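Local atomic coordinates of metal-dependent hydrolase (Lactobacillus plantarum, PDB entry 2F6K), a protein that probably catalyses the metal-dependent, non-oxidative decarboxylation of aminocarboxymuconate semialdehyde, as a manganese-binding member of the amidohydrolase superfamily. Residues 38-41 / 42-46; 79-82 / 83-87. All blocks are in the same frame, centred on the assembly; numbering follows the deposited sequence.

In the fold
From the N terminus, strand 3-9 is followed by helices 13-22 and 37-46, and contact 1 lies inside the second of these, before strand 49-55. The chain then enters helix 66-86, whose last turns hold contact 2, and continues into strand 91-95. The two contacts are in series, neither nested nor crossed, and each closes a helical turn instead of a long loop. The centres of contact 1 and contact 2 are about 15 Å apart. They nevertheless touch: the ring of Tyr87, just past helix 66-86, packs its CE2 atom 3.5 Å from Leu41 CD1 and also meets Gln38. Two helices on the outside of the TIM barrel are thereby joined beside strand 91-95.

Contact 1. Residues 38-41 / 42-46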
ATOM      1  N   GLN A  38      26.486   1.281 -30.495  1.00 31.76           N
ATOM      2  CA  GLN A  38      27.903   0.912 -30.478  1.00 34.55           C
ATOM      3  C   GLN A  38      28.419   0.285 -29.173  1.00 35.32           C
ATOM      4  O   GLN A  38      29.357  -0.530 -29.187  1.00 37.82           O
ATOM      5  CB  GLN A  38      28.776   2.118 -30.799  1.00 36.21           C
ATOM      6  CG  GLN A  38      28.631   2.628 -32.204  1.00 39.53           C
ATOM      7  CD  GLN A  38      28.807   1.553 -33.276  1.00 41.05           C
ATOM      8  OE1 GLN A  38      29.707   0.709 -33.218  1.00 37.97           O
ATOM      9  NE2 GLN A  38      27.949   1.603 -34.277  1.00 41.53           N
ATOM     10  N   LEU A  39      27.830   0.675 -28.044  1.00 34.73           N
ATOM     11  CA  LEU A  39      28.253   0.123 -26.764  1.00 31.06           C
ATOM     12  C   LEU A  39      27.908  -1.359 -26.744  1.00 31.30           C
ATOM     13  O   LEU A  39      28.736  -2.187 -26.383  1.00 33.60           O
ATOM     14  CB  LEU A  39      27.555   0.818 -25.596  1.00 30.46           C
ATOM     15  CG  LEU A  39      28.084   0.431 -24.215  1.00 29.66           C
ATOM     16  CD1 LEU A  39      29.511   0.946 -24.032  1.00 26.69           C
ATOM     17  CD2 LEU A  39      27.142   1.007 -23.182  1.00 23.29           C
ATOM     18  N   THR A  40      26.689  -1.707 -27.140  1.00 28.51           N
ATOM     19  CA  THR A  40      26.284  -3.108 -27.163  1.00 27.51           C
ATOM     20  C   THR A  40      27.156  -3.906 -28.145  1.00 29.71           C
ATOM     21  O   THR A  40      27.674  -4.985 -27.832  1.00 22.14           O
ATOM     22  CB  THR A  40      24.811  -3.247 -27.609  1.00 28.70           C
ATOM     23  OG1 THR A  40      23.954  -2.646 -26.633  1.00 28.94           O
ATOM     24  CG2 THR A  40      24.437  -4.721 -27.801  1.00 25.15           C
ATOM     25  N   LEU A  41      27.295  -3.367 -29.350  1.00 30.25           N
ATOM     26  CA  LEU A  41      28.089  -4.016 -30.377  1.00 33.22           C
ATOM     27  C   LEU A  41      29.552  -4.242 -29.963  1.00 35.59           C
ATOM     28  O   LEU A  41      30.112  -5.317 -30.198  1.00 36.79           O
ATOM     29  CB  LEU A  41      28.016  -3.201 -31.674  1.00 31.77           C
ATOM     30  CG  LEU A  41      26.662  -3.234 -32.395  1.00 31.90           C
ATOM     31  CD1 LEU A  41      26.607  -2.135 -33.461  1.00 29.07           C
ATOM     32  CD2 LEU A  41      26.446  -4.621 -33.009  1.00 28.99           C
ATOM     33  N   ASN A  42      30.176  -3.238 -29.358  1.00 36.95           N
ATOM     34  CA  ASN A  42      31.560  -3.384 -28.917  1.00 37.13           C
ATOM     35  C   ASN A  42      31.621  -4.408 -27.767  1.00 37.78           C
ATOM     36  O   ASN A  42      32.592  -5.168 -27.644  1.00 38.03           O
ATOM     37  CB  ASN A  42      32.112  -2.032 -28.463  1.00 41.50           C
ATOM     38  CG  ASN A  42      33.607  -2.058 -28.253  1.00 42.58           C
ATOM     39  OD1 ASN A  42      34.360  -2.142 -29.212  1.00 48.05           O
ATOM     40  ND2 ASN A  42      34.045  -1.993 -26.995  1.00 37.83           N
ATOM     41  N   PHE A  43      30.591  -4.434 -26.920  1.00 35.13           N
ATOM     42  CA  PHE A  43      30.566  -5.407 -25.828  1.00 34.07           C
ATOM     43  C   PHE A  43      30.496  -6.814 -26.425  1.00 34.77           C
ATOM     44  O   PHE A  43      31.108  -7.759 -25.912  1.00 35.14           O
ATOM     45  CB  PHE A  43      29.351  -5.202 -24.925  1.00 32.92           C
ATOM     46  CG  PHE A  43      29.240  -6.222 -23.817  1.00 31.90           C
ATOM     47  CD1 PHE A  43      30.028  -6.116 -22.669  1.00 34.00           C
ATOM     48  CD2 PHE A  43      28.337  -7.282 -23.911  1.00 32.13           C
ATOM     49  CE1 PHE A  43      29.914  -7.051 -21.625  1.00 33.68           C
ATOM     50  CE2 PHE A  43      28.212  -8.222 -22.876  1.00 31.60           C
ATOM     51  CZ  PHE A  43      29.002  -8.104 -21.731  1.00 33.47           C
HETATM   52  N   MSE A  44      29.735  -6.949 -27.507  1.00 34.82           N
HETATM   53  CA  MSE A  44      29.573  -8.234 -28.179  1.00 36.29           C
HETATM   54  C   MSE A  44      30.889  -8.738 -28.763  1.00 35.49           C
HETATM   55  O   MSE A  44      31.209  -9.920 -28.632  1.00 35.08           O
HETATM   56  CB  MSE A  44      28.512  -8.119 -29.272  1.00 36.77           C
HETATM   57  CG  MSE A  44      27.097  -8.029 -28.727  1.00 38.20           C
HETATM   58 SE   MSE A  44      25.793  -7.606 -30.096  1.00 48.52          SE
HETATM   59  CE  MSE A  44      25.828  -9.291 -31.060  1.00 43.81           C
ATOM     60  N   ARG A  45      31.648  -7.856 -29.410  1.00 34.81           N
ATOM     61  CA  ARG A  45      32.935  -8.270 -29.969  1.00 35.64           C
ATOM     62  C   ARG A  45      33.890  -8.688 -28.849  1.00 36.43           C
ATOM     63  O   ARG A  45      34.565  -9.716 -28.947  1.00 35.37           O
ATOM     64  CB  ARG A  45      33.573  -7.139 -30.783  1.00 35.69           C
ATOM     65  CG  ARG A  45      32.797  -6.745 -32.030  1.00 40.13           C
ATOM     66  CD  ARG A  45      33.527  -5.662 -32.819  1.00 45.25           C
ATOM     67  NE  ARG A  45      32.710  -4.466 -33.011  1.00 50.99           N
ATOM     68  CZ  ARG A  45      32.899  -3.327 -32.356  1.00 53.13           C
ATOM     69  NH1 ARG A  45      33.879  -3.232 -31.476  1.00 43.44           N
ATOM     70  NH2 ARG A  45      32.099  -2.294 -32.562  1.00 58.27           N
ATOM     71  N   ASP A  46      33.926  -7.901 -27.778  1.00 37.46           N
ATOM     72  CA  ASP A  46      34.812  -8.187 -26.650  1.00 38.29           C
ATOM     73  C   ASP A  46      34.429  -9.393 -25.799  1.00 37.60           C
ATOM     74  O   ASP A  46      35.219  -9.830 -24.967  1.00 36.98           O
ATOM     75  CB  ASP A  46      34.923  -6.963 -25.737  1.00 36.12           C
ATOM     76  CG  ASP A  46      35.522  -5.761 -26.441  1.00 41.52           C
ATOM     77  OD1 ASP A  46      36.256  -5.944 -27.440  1.00 42.43           O
ATOM     78  OD2 ASP A  46      35.269  -4.628 -25.983  1.00 43.48           O
TER
HETATM   79  O   HOH W   1      31.750   0.135 -31.756  1.00 47.08           O
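Successive i to i+4 bonds connect 38-41 to 42-46 in one continuous helix, from Asn42 N to Gln38 O, Phe43 N to Leu39 O, Met44 N to Thr40 O and Arg45 N to Leu41 O. The first is the shortest, 2.8 Å between Asn42 N and Gln38 O, with an N-H...O angle of 159°. On the inner side, Thr40 and Met44, present as selenomethionine, lie side by side and point the same way, with Thr40 CG2 3.9 Å from Met44 SE. Thr40 holds CG2 anti to its own nitrogen (chi1 -65°, measured to OG1), which turns the methyl to the selenium while OG1 bonds Trp35. Leu41 CD2 adds a looser apolar contact, 4.2 Å from Met44 SE, and Leu41 and Met44 both reach Leu91 of strand 91-95. The outer side is polar. Gln38 and Arg45 are two turns apart, and their amide and guanidinium planes differ by 21°. Gln38 OE1 lies at the guanidinium edge, 3.9 Å from Arg45 NH2, too far for a direct bond. A water spans the gap, giving a proton to the amide oxygen and taking one from the arginine. On the other terminal nitrogen, Arg45 NH1 makes a weak bond to Asn42 OD1, and Leu41 O lies above one guanidinium face, toward its rim. The arginine partners described here are thus all neutral oxygens, one of them water, which is likely to limit rotation of its flat group.

Contact 2. Residues 79-82 / 83-87; sequences DGKS and LAQQY
Lys81 and Gln85 run obliquely across one another on helix 66-86, which connects strands 49-55 and 91-95 in a beta-alpha-beta unit of the TIM barrel. The lysine is fully extended, and with CG anti to its nitrogen (chi1 173°) it carries its ammonium out to a salt bridge with Asp116. The Gln85 chain reaches back over the preceding turn: its CG lies 3.5 Å from Lys81 O, and its amide oxygen comes alongside the lysine methylenes. Gln85 OE1 is 3.2 Å from Lys81 CE but 4.4 Å from Lys81 NZ, so the amide meets the aliphatic shaft and leaves the charge to Asp116. Replacing Lys81 by alanine removes the shaft beyond CB, which would probably leave Asp116 without this salt bridge and open a gap beside Gln85 OE1. On the buried side, Leu83 sets its CG beside its own nitrogen and 3.3 Å from Asp79 O, the carbonyl that accepts the Leu83 N-H. Its side chain then packs against Leu91, Trp35 and Pro37, tying the helix to strand 91-95 and to the start of helix 37-46. Gln85 N bonds Lys81 O and Gln86 N bonds Ser82 O, continuing the helix to its last residue. Although Tyr87 has left helical torsions, Tyr87 N still bonds Leu83 O at 2.8 Å.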
ATOM      1  N   ASP A  79      12.843   1.683 -33.135  1.00 39.89           N
ATOM      2  CA  ASP A  79      14.281   1.642 -32.881  1.00 41.80           C
ATOM      3  C   ASP A  79      14.770   0.197 -32.955  1.00 41.26           C
ATOM      4  O   ASP A  79      15.795  -0.096 -33.574  1.00 40.25           O
ATOM      5  CB  ASP A  79      14.592   2.216 -31.495  1.00 42.75           C
ATOM      6  CG  ASP A  79      14.661   3.733 -31.485  1.00 46.76           C
ATOM      7  OD1 ASP A  79      13.975   4.381 -32.308  1.00 48.80           O
ATOM      8  OD2 ASP A  79      15.395   4.278 -30.632  1.00 49.76           O
ATOM      9  N   GLY A  80      14.034  -0.705 -32.319  1.00 39.23           N
ATOM     10  CA  GLY A  80      14.419  -2.103 -32.343  1.00 39.37           C
ATOM     11  C   GLY A  80      14.440  -2.637 -33.764  1.00 39.66           C
ATOM     12  O   GLY A  80      15.372  -3.341 -34.164  1.00 38.20           O
ATOM     13  N   LYS A  81      13.407  -2.293 -34.529  1.00 37.59           N
ATOM     14  CA  LYS A  81      13.296  -2.727 -35.914  1.00 37.45           C
ATOM     15  C   LYS A  81      14.429  -2.132 -36.748  1.00 35.77           C
ATOM     16  O   LYS A  81      15.093  -2.837 -37.515  1.00 33.95           O
ATOM     17  CB  LYS A  81      11.942  -2.301 -36.479  1.00 39.14           C
ATOM     18  CG  LYS A  81      11.782  -2.546 -37.965  1.00 43.84           C
ATOM     19  CD  LYS A  81      10.422  -2.050 -38.451  1.00 51.14           C
ATOM     20  CE  LYS A  81      10.213  -2.310 -39.944  1.00 54.71           C
ATOM     21  NZ  LYS A  81       8.865  -1.849 -40.413  1.00 56.82           N
ATOM     22  N   SER A  82      14.652  -0.831 -36.578  1.00 34.59           N
ATOM     23  CA  SER A  82      15.703  -0.124 -37.307  1.00 34.25           C
ATOM     24  C   SER A  82      17.097  -0.693 -37.031  1.00 33.98           C
ATOM     25  O   SER A  82      17.963  -0.665 -37.908  1.00 32.88           O
ATOM     26  CB  SER A  82      15.672   1.365 -36.960  1.00 33.71           C
ATOM     27  OG  SER A  82      16.742   2.053 -37.585  1.00 41.96           O
ATOM     28  N   LEU A  83      17.310  -1.200 -35.817  1.00 30.65           N
ATOM     29  CA  LEU A  83      18.591  -1.787 -35.451  1.00 30.63           C
ATOM     30  C   LEU A  83      18.738  -3.166 -36.102  1.00 33.07           C
ATOM     31  O   LEU A  83      19.825  -3.550 -36.540  1.00 35.15           O
ATOM     32  CB  LEU A  83      18.707  -1.910 -33.926  1.00 27.29           C
ATOM     33  CG  LEU A  83      18.996  -0.623 -33.140  1.00 29.99           C
ATOM     34  CD1 LEU A  83      18.743  -0.852 -31.653  1.00 29.89           C
ATOM     35  CD2 LEU A  83      20.442  -0.176 -33.375  1.00 25.66           C
ATOM     36  N   ALA A  84      17.642  -3.912 -36.171  1.00 32.84           N
ATOM     37  CA  ALA A  84      17.687  -5.233 -36.777  1.00 33.01           C
ATOM     38  C   ALA A  84      17.966  -5.096 -38.281  1.00 34.78           C
ATOM     39  O   ALA A  84      18.628  -5.947 -38.885  1.00 33.44           O
ATOM     40  CB  ALA A  84      16.375  -5.968 -36.533  1.00 32.14           C
ATOM     41  N   GLN A  85      17.473  -4.020 -38.883  1.00 35.67           N
ATOM     42  CA  GLN A  85      17.708  -3.800 -40.305  1.00 37.92           C
ATOM     43  C   GLN A  85      19.117  -3.279 -40.563  1.00 36.07           C
ATOM     44  O   GLN A  85      19.689  -3.526 -41.614  1.00 32.68           O
ATOM     45  CB  GLN A  85      16.691  -2.807 -40.881  1.00 39.81           C
ATOM     46  CG  GLN A  85      15.270  -3.334 -40.939  1.00 46.77           C
ATOM     47  CD  GLN A  85      14.260  -2.263 -41.325  1.00 51.89           C
ATOM     48  OE1 GLN A  85      13.061  -2.528 -41.404  1.00 51.80           O
ATOM     49  NE2 GLN A  85      14.744  -1.044 -41.563  1.00 54.85           N
ATOM     50  N   GLN A  86      19.677  -2.556 -39.604  1.00 38.52           N
ATOM     51  CA  GLN A  86      21.015  -2.018 -39.769  1.00 41.24           C
ATOM     52  C   GLN A  86      22.093  -3.062 -39.438  1.00 40.57           C
ATOM     53  O   GLN A  86      23.170  -3.060 -40.031  1.00 39.49           O
ATOM     54  CB  GLN A  86      21.168  -0.782 -38.890  1.00 47.16           C
ATOM     55  CG  GLN A  86      22.399   0.042 -39.220  1.00 55.80           C
ATOM     56  CD  GLN A  86      22.481   1.351 -38.433  1.00 62.12           C
ATOM     57  OE1 GLN A  86      21.549   1.727 -37.716  1.00 64.50           O
ATOM     58  NE2 GLN A  86      23.603   2.056 -38.577  1.00 63.75           N
ATOM     59  N   TYR A  87      21.802  -3.950 -38.489  1.00 39.36           N
ATOM     60  CA  TYR A  87      22.749  -4.997 -38.113  1.00 37.39           C
ATOM     61  C   TYR A  87      22.048  -6.352 -38.068  1.00 38.27           C
ATOM     62  O   TYR A  87      21.984  -7.000 -37.023  1.00 39.57           O
ATOM     63  CB  TYR A  87      23.369  -4.695 -36.751  1.00 33.31           C
ATOM     64  CG  TYR A  87      24.006  -3.332 -36.668  1.00 29.44           C
ATOM     65  CD1 TYR A  87      23.244  -2.210 -36.371  1.00 29.23           C
ATOM     66  CD2 TYR A  87      25.363  -3.158 -36.931  1.00 29.75           C
ATOM     67  CE1 TYR A  87      23.812  -0.941 -36.341  1.00 30.94           C
ATOM     68  CE2 TYR A  87      25.949  -1.887 -36.907  1.00 31.23           C
ATOM     69  CZ  TYR A  87      25.161  -0.785 -36.613  1.00 30.78           C
ATOM     70  OH  TYR A  87      25.701   0.481 -36.597  1.00 30.86           O
TER